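Local atomic coordinates of Ras GTPase-activating-like protein IQGAP3 (Homo sapiens, PDB entry 3ISU), a protein that probably acts as a calmodulin-binding scaffold in small-GTPase signalling, the part modelled being its RGC (RasGAP C-terminal) domain. Residues P23-Y27 against L113-F118; L32-V37 against L109-L113. One frame throughout, in Å; residues are numbered along the deposited sequence.

Both contacts use helix 107-119: interaction 1 sets the second half of it against the N-terminal strand, and interaction 2 sets its first half against the end of helix 29-35 and the turn that follows. Since strand 25-28 runs straight into helix 29-35, the two contacts are neighbours, with centres about 10 Å apart, and Leu113 belongs to both, meeting Leu25 and Tyr27 in one and Leu32 and Val37 in the other. They also touch directly: Tyr27 CE1 comes 3.4 Å from Lys35 CE, and Tyr27 CB packs 3.7 Å from Leu32 CD2. Together they tie the first strand-helix unit of the RGC domain to its last helix, two parts far apart in the sequence.

Interaction 1: residues P23-Y27 against L113-F118; sequences PSLHY and LLNKKF
Tyr27 OH has Lys117 NZ 3.3 Å away, with CD and CE of the same lysine lying a little farther off. Bends at chi2 (-80°) and chi3 (141°) carry the lysine chain across Leu25 to the phenol. On the way its CB, CG and CD cross Leu25 at about a right angle, and the packing is tight, with Leu25 CD2 only 3.2 Å from Lys117 CB. The other methyl, CD1, reaches Phe118 CE1 at 3.6 Å and Leu113 CG at 4.0 Å, so the leucine is wedged among three helix residues. Phe118 meets the loop before the strand with its ring edge: Pro23 O lies in the ring plane, 3.7 Å from CE2. Leu113 CD1 approaches the Tyr27 ring obliquely. With Leu25 cut back to an alanine, the space among Leu113, Lys117 and Phe118 is likely to lose its filling, and the phenyl ring could shift. Strand 25-28 is the edge strand of the four-stranded antiparallel sheet, bonded through its backbone to strand 52-58, and the end of helix 107-119 reaches from it inward over the sheet, Phe118 touching Pro58 of strand 52-58 and meeting the ring of Phe65 on strand 64-71.

Interaction 2: residues L32-V37 against L109-L113; sequences LLEKGV and LLIFL
Val37 packs its two methyls on helix 107-119, CG2 against Leu109 and Leu113, CG1 against Leu110. It directly follows the Schellman motif that ends helix 29-35. There Gly36 takes a positive phi of 86°, its N bonds back to Leu33 O, and Val37 N makes a weak bond to Leu32 O, so the chain turns out of the helix and goes on into strand 38-41. With CG1 anti to the valine's own N (chi1 176°), that methyl meets Leu110 and CG2 is left to meet Leu109 and Leu113: CG1 lies 4.2 Å from Leu110 CD1, the two side chains crossing at about a right angle, while CG2 packs 4.1 Å from Leu109 CB.

Leu109 leans over the turn itself. Its CD1 methyl sits 3.3 Å from Gly36 O and also touches Lys35 O, so an apolar group packs against the carbonyls at the end of the helix. The glycine fits here on two counts: its backbone angles would press a beta carbon against the preceding carbonyl, and such a carbon would also collide with this leucine methyl.

Deeper in, Leu113 CD2 sits over both Leu32 CD2 and Val37 CG2, 4.0 Å from each, joining the end of helix 29-35 and the residue after its turn to helix 107-119 in one apolar cluster. Leu110 also packs on Leu86 of helix 83-91, carrying the cluster on to that helix. On the backbone, Val37 is hydrogen-bonded to Asn106, whose OD1 accepts from Leu109 N, so the start of helix 107-119 is held close to the turn. Leu109 O is met from both segments: it accepts the helical bond from Leu113 N at 2.9 Å, and Val37 CG2 packs 3.7 Å from that same oxygen.

Interaction 1: residues P23-Y27 against L113-F118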
loop_
_atom_site.group_PDB
_atom_site.type_symbol
_atom_site.label_atom_id
_atom_site.label_comp_id
_atom_site.label_asym_id
_atom_site.label_seq_id
_atom_site.Cartn_x
_atom_site.Cartn_y
_atom_site.Cartn_z
ATOM N N PRO A 23 10.453 0.362 12.007
ATOM C CA PRO A 23 10.191 -0.539 10.887
ATOM C C PRO A 23 9.380 0.120 9.759
ATOM O O PRO A 23 8.446 0.882 10.029
ATOM C CB PRO A 23 9.381 -1.663 11.537
ATOM C CG PRO A 23 8.634 -0.989 12.659
ATOM C CD PRO A 23 9.346 0.323 12.981
ATOM N N SER A 24 9.751 -0.178 8.517
ATOM C CA SER A 24 9.045 0.353 7.351
ATOM C C SER A 24 9.091 -0.589 6.144
ATOM O O SER A 24 9.787 -1.609 6.135
ATOM C CB SER A 24 9.586 1.731 6.964
ATOM O OG SER A 24 10.825 1.621 6.291
ATOM N N LEU A 25 8.281 -0.240 5.148
ATOM C CA LEU A 25 8.261 -0.906 3.874
ATOM C C LEU A 25 8.384 0.193 2.821
ATOM O O LEU A 25 7.673 1.185 2.878
ATOM C CB LEU A 25 6.959 -1.645 3.666
ATOM C CG LEU A 25 6.682 -2.831 4.594
ATOM C CD1 LEU A 25 5.342 -3.473 4.176
ATOM C CD2 LEU A 25 7.871 -3.821 4.561
ATOM N N HIS A 26 9.328 -0.001 1.921
ATOM C CA HIS A 26 9.567 0.877 0.806
ATOM C C HIS A 26 9.529 0.010 -0.450
ATOM O O HIS A 26 10.391 -0.864 -0.641
ATOM C CB HIS A 26 10.928 1.546 1.024
ATOM C CG HIS A 26 11.392 2.405 -0.107
ATOM N ND1 HIS A 26 11.163 3.763 -0.153
ATOM C CD2 HIS A 26 12.130 2.112 -1.208
ATOM C CE1 HIS A 26 11.718 4.267 -1.242
ATOM N NE2 HIS A 26 12.300 3.284 -1.908
ATOM N N TYR A 27 8.522 0.203 -1.309
ATOM C CA TYR A 27 8.380 -0.615 -2.520
ATOM C C TYR A 27 7.945 0.233 -3.687
ATOM O O TYR A 27 7.098 1.116 -3.528
ATOM C CB TYR A 27 7.315 -1.710 -2.349
ATOM C CG TYR A 27 7.742 -2.845 -1.426
ATOM C CD1 TYR A 27 8.788 -3.674 -1.796
ATOM C CD2 TYR A 27 7.126 -3.069 -0.206
ATOM C CE1 TYR A 27 9.226 -4.731 -0.972
ATOM C CE2 TYR A 27 7.550 -4.156 0.638
ATOM C CZ TYR A 27 8.588 -4.980 0.231
ATOM O OH TYR A 27 9.053 -6.054 1.024
ATOM N N LEU A 113 1.102 -8.957 3.171
ATOM C CA LEU A 113 2.302 -8.114 3.267
ATOM C C LEU A 113 2.429 -7.342 4.594
ATOM O O LEU A 113 3.501 -7.369 5.227
ATOM C CB LEU A 113 2.341 -7.124 2.117
ATOM C CG LEU A 113 3.633 -6.310 1.918
ATOM C CD1 LEU A 113 4.807 -7.178 1.462
ATOM C CD2 LEU A 113 3.340 -5.197 0.860
ATOM N N LEU A 114 1.355 -6.683 5.021
ATOM C CA LEU A 114 1.318 -6.040 6.323
ATOM C C LEU A 114 1.621 -7.021 7.485
ATOM O O LEU A 114 2.453 -6.710 8.351
ATOM C CB LEU A 114 -0.003 -5.317 6.555
ATOM C CG LEU A 114 -0.323 -4.154 5.618
ATOM C CD1 LEU A 114 -1.731 -3.638 5.966
ATOM C CD2 LEU A 114 0.676 -3.035 5.696
ATOM N N ASN A 115 1.022 -8.196 7.462
ATOM C CA ASN A 115 1.310 -9.258 8.452
ATOM C C ASN A 115 2.790 -9.659 8.515
ATOM O O ASN A 115 3.367 -9.768 9.600
ATOM C CB ASN A 115 0.568 -10.566 8.128
ATOM C CG ASN A 115 -0.927 -10.510 8.422
ATOM O OD1 ASN A 115 -1.411 -9.568 9.050
ATOM N ND2 ASN A 115 -1.663 -11.548 7.985
ATOM N N LYS A 116 3.342 -9.968 7.346
ATOM C CA LYS A 116 4.691 -10.474 7.205
ATOM C C LYS A 116 5.697 -9.430 7.644
ATOM O O LYS A 116 6.658 -9.732 8.384
ATOM C CB LYS A 116 4.937 -10.847 5.752
ATOM C CG LYS A 116 6.238 -11.554 5.426
ATOM C CD LYS A 116 6.215 -12.079 3.963
ATOM N N LYS A 117 5.480 -8.198 7.207
ATOM C CA LYS A 117 6.449 -7.141 7.444
ATOM C C LYS A 117 6.290 -6.444 8.819
ATOM O O LYS A 117 7.273 -5.955 9.371
ATOM C CB LYS A 117 6.430 -6.146 6.266
ATOM C CG LYS A 117 6.643 -6.817 4.880
ATOM C CD LYS A 117 8.120 -7.131 4.566
ATOM C CE LYS A 117 8.291 -8.479 3.835
ATOM N NZ LYS A 117 9.573 -8.564 3.044
ATOM N N PHE A 118 5.089 -6.423 9.388
ATOM C CA PHE A 118 4.829 -5.634 10.593
ATOM C C PHE A 118 4.256 -6.391 11.799
ATOM O O PHE A 118 4.742 -6.221 12.914
ATOM C CB PHE A 118 3.856 -4.511 10.302
ATOM C CG PHE A 118 4.398 -3.450 9.406
ATOM C CD1 PHE A 118 3.824 -3.220 8.172
ATOM C CD2 PHE A 118 5.464 -2.645 9.821
ATOM C CE1 PHE A 118 4.300 -2.220 7.342
ATOM C CE2 PHE A 118 5.945 -1.657 8.994
ATOM C CZ PHE A 118 5.356 -1.449 7.754
#

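Interaction 2: residues L32-V37 against L109-L113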
loop_
_atom_site.group_PDB
_atom_site.type_symbol
_atom_site.label_atom_id
_atom_site.label_comp_id
_atom_site.label_asym_id
_atom_site.label_seq_id
_atom_site.Cartn_x
_atom_site.Cartn_y
_atom_site.Cartn_z
ATOM N N LEU A 32 5.446 -4.112 -6.008
ATOM C CA LEU A 32 4.114 -4.525 -5.512
ATOM C C LEU A 32 3.306 -5.342 -6.541
ATOM O O LEU A 32 2.581 -6.292 -6.210
ATOM C CB LEU A 32 3.360 -3.304 -5.061
ATOM C CG LEU A 32 3.892 -2.576 -3.844
ATOM C CD1 LEU A 32 2.836 -1.550 -3.511
ATOM C CD2 LEU A 32 4.130 -3.502 -2.688
ATOM N N LEU A 33 3.499 -5.041 -7.815
ATOM C CA LEU A 33 2.880 -5.871 -8.873
ATOM C C LEU A 33 3.414 -7.264 -8.864
ATOM O O LEU A 33 2.682 -8.242 -8.932
ATOM C CB LEU A 33 3.097 -5.223 -10.260
ATOM C CG LEU A 33 2.454 -5.963 -11.423
ATOM C CD1 LEU A 33 0.905 -5.718 -11.361
ATOM C CD2 LEU A 33 3.028 -5.522 -12.788
ATOM N N GLU A 34 4.734 -7.369 -8.754
ATOM C CA GLU A 34 5.377 -8.637 -8.792
ATOM C C GLU A 34 4.919 -9.479 -7.620
ATOM O O GLU A 34 4.828 -10.699 -7.735
ATOM C CB GLU A 34 6.898 -8.441 -8.813
ATOM C CG GLU A 34 7.694 -9.656 -9.193
ATOM C CD GLU A 34 7.907 -10.587 -8.017
ATOM O OE1 GLU A 34 7.940 -10.072 -6.874
ATOM O OE2 GLU A 34 7.985 -11.813 -8.245
ATOM N N LYS A 35 4.611 -8.824 -6.500
ATOM C CA LYS A 35 4.145 -9.524 -5.304
ATOM C C LYS A 35 2.644 -9.845 -5.356
ATOM O O LYS A 35 2.136 -10.607 -4.544
ATOM C CB LYS A 35 4.475 -8.686 -4.058
ATOM C CG LYS A 35 5.979 -8.618 -3.767
ATOM C CD LYS A 35 6.281 -7.626 -2.640
ATOM C CE LYS A 35 7.797 -7.456 -2.483
ATOM N NZ LYS A 35 8.485 -8.688 -2.027
ATOM N N GLY A 36 1.929 -9.282 -6.308
ATOM C CA GLY A 36 0.502 -9.516 -6.408
ATOM C C GLY A 36 -0.318 -8.578 -5.543
ATOM O O GLY A 36 -1.545 -8.643 -5.582
ATOM N N VAL A 37 0.356 -7.674 -4.834
ATOM C CA VAL A 37 -0.293 -6.631 -4.029
ATOM C C VAL A 37 -0.917 -5.551 -4.883
ATOM O O VAL A 37 -2.037 -5.137 -4.619
ATOM C CB VAL A 37 0.702 -6.004 -2.989
ATOM C CG1 VAL A 37 0.064 -4.846 -2.218
ATOM C CG2 VAL A 37 1.221 -7.068 -2.008
ATOM N N LEU A 109 -3.608 -9.921 -0.470
ATOM C CA LEU A 109 -2.165 -9.874 -0.514
ATOM C C LEU A 109 -1.581 -8.654 0.225
ATOM O O LEU A 109 -0.450 -8.740 0.775
ATOM C CB LEU A 109 -1.644 -10.054 -1.939
ATOM C CG LEU A 109 -1.781 -11.508 -2.432
ATOM C CD1 LEU A 109 -1.534 -11.550 -3.935
ATOM C CD2 LEU A 109 -0.867 -12.452 -1.687
ATOM N N LEU A 110 -2.360 -7.585 0.320
ATOM C CA LEU A 110 -1.992 -6.457 1.196
ATOM C C LEU A 110 -2.005 -6.876 2.634
ATOM O O LEU A 110 -1.055 -6.613 3.359
ATOM C CB LEU A 110 -2.860 -5.241 0.956
ATOM C CG LEU A 110 -2.588 -3.963 1.769
ATOM C CD1 LEU A 110 -1.089 -3.521 1.591
ATOM C CD2 LEU A 110 -3.618 -2.896 1.339
ATOM N N ILE A 111 -3.064 -7.569 3.060
ATOM C CA ILE A 111 -3.106 -8.098 4.427
ATOM C C ILE A 111 -1.874 -8.967 4.716
ATOM O O ILE A 111 -1.227 -8.842 5.793
ATOM C CB ILE A 111 -4.416 -8.879 4.696
ATOM C CG1 ILE A 111 -5.573 -7.903 4.757
ATOM C CG2 ILE A 111 -4.292 -9.714 5.980
ATOM C CD1 ILE A 111 -6.988 -8.586 4.730
ATOM N N PHE A 112 -1.550 -9.864 3.787
ATOM C CA PHE A 112 -0.393 -10.735 3.924
ATOM C C PHE A 112 0.911 -9.950 4.024
ATOM O O PHE A 112 1.694 -10.181 4.925
ATOM C CB PHE A 112 -0.353 -11.694 2.767
ATOM C CG PHE A 112 0.820 -12.646 2.803
ATOM C CD1 PHE A 112 0.956 -13.547 3.831
ATOM C CD2 PHE A 112 1.748 -12.649 1.779
ATOM C CE1 PHE A 112 2.031 -14.458 3.846
ATOM C CE2 PHE A 112 2.820 -13.545 1.785
ATOM C CZ PHE A 112 2.952 -14.438 2.822
ATOM N N LEU A 113 1.102 -8.957 3.171
ATOM C CA LEU A 113 2.302 -8.114 3.267
ATOM C C LEU A 113 2.429 -7.342 4.594
ATOM O O LEU A 113 3.501 -7.369 5.227
ATOM C CB LEU A 113 2.341 -7.124 2.117
ATOM C CG LEU A 113 3.633 -6.310 1.918
ATOM C CD1 LEU A 113 4.807 -7.178 1.462
ATOM C CD2 LEU A 113 3.340 -5.197 0.860
#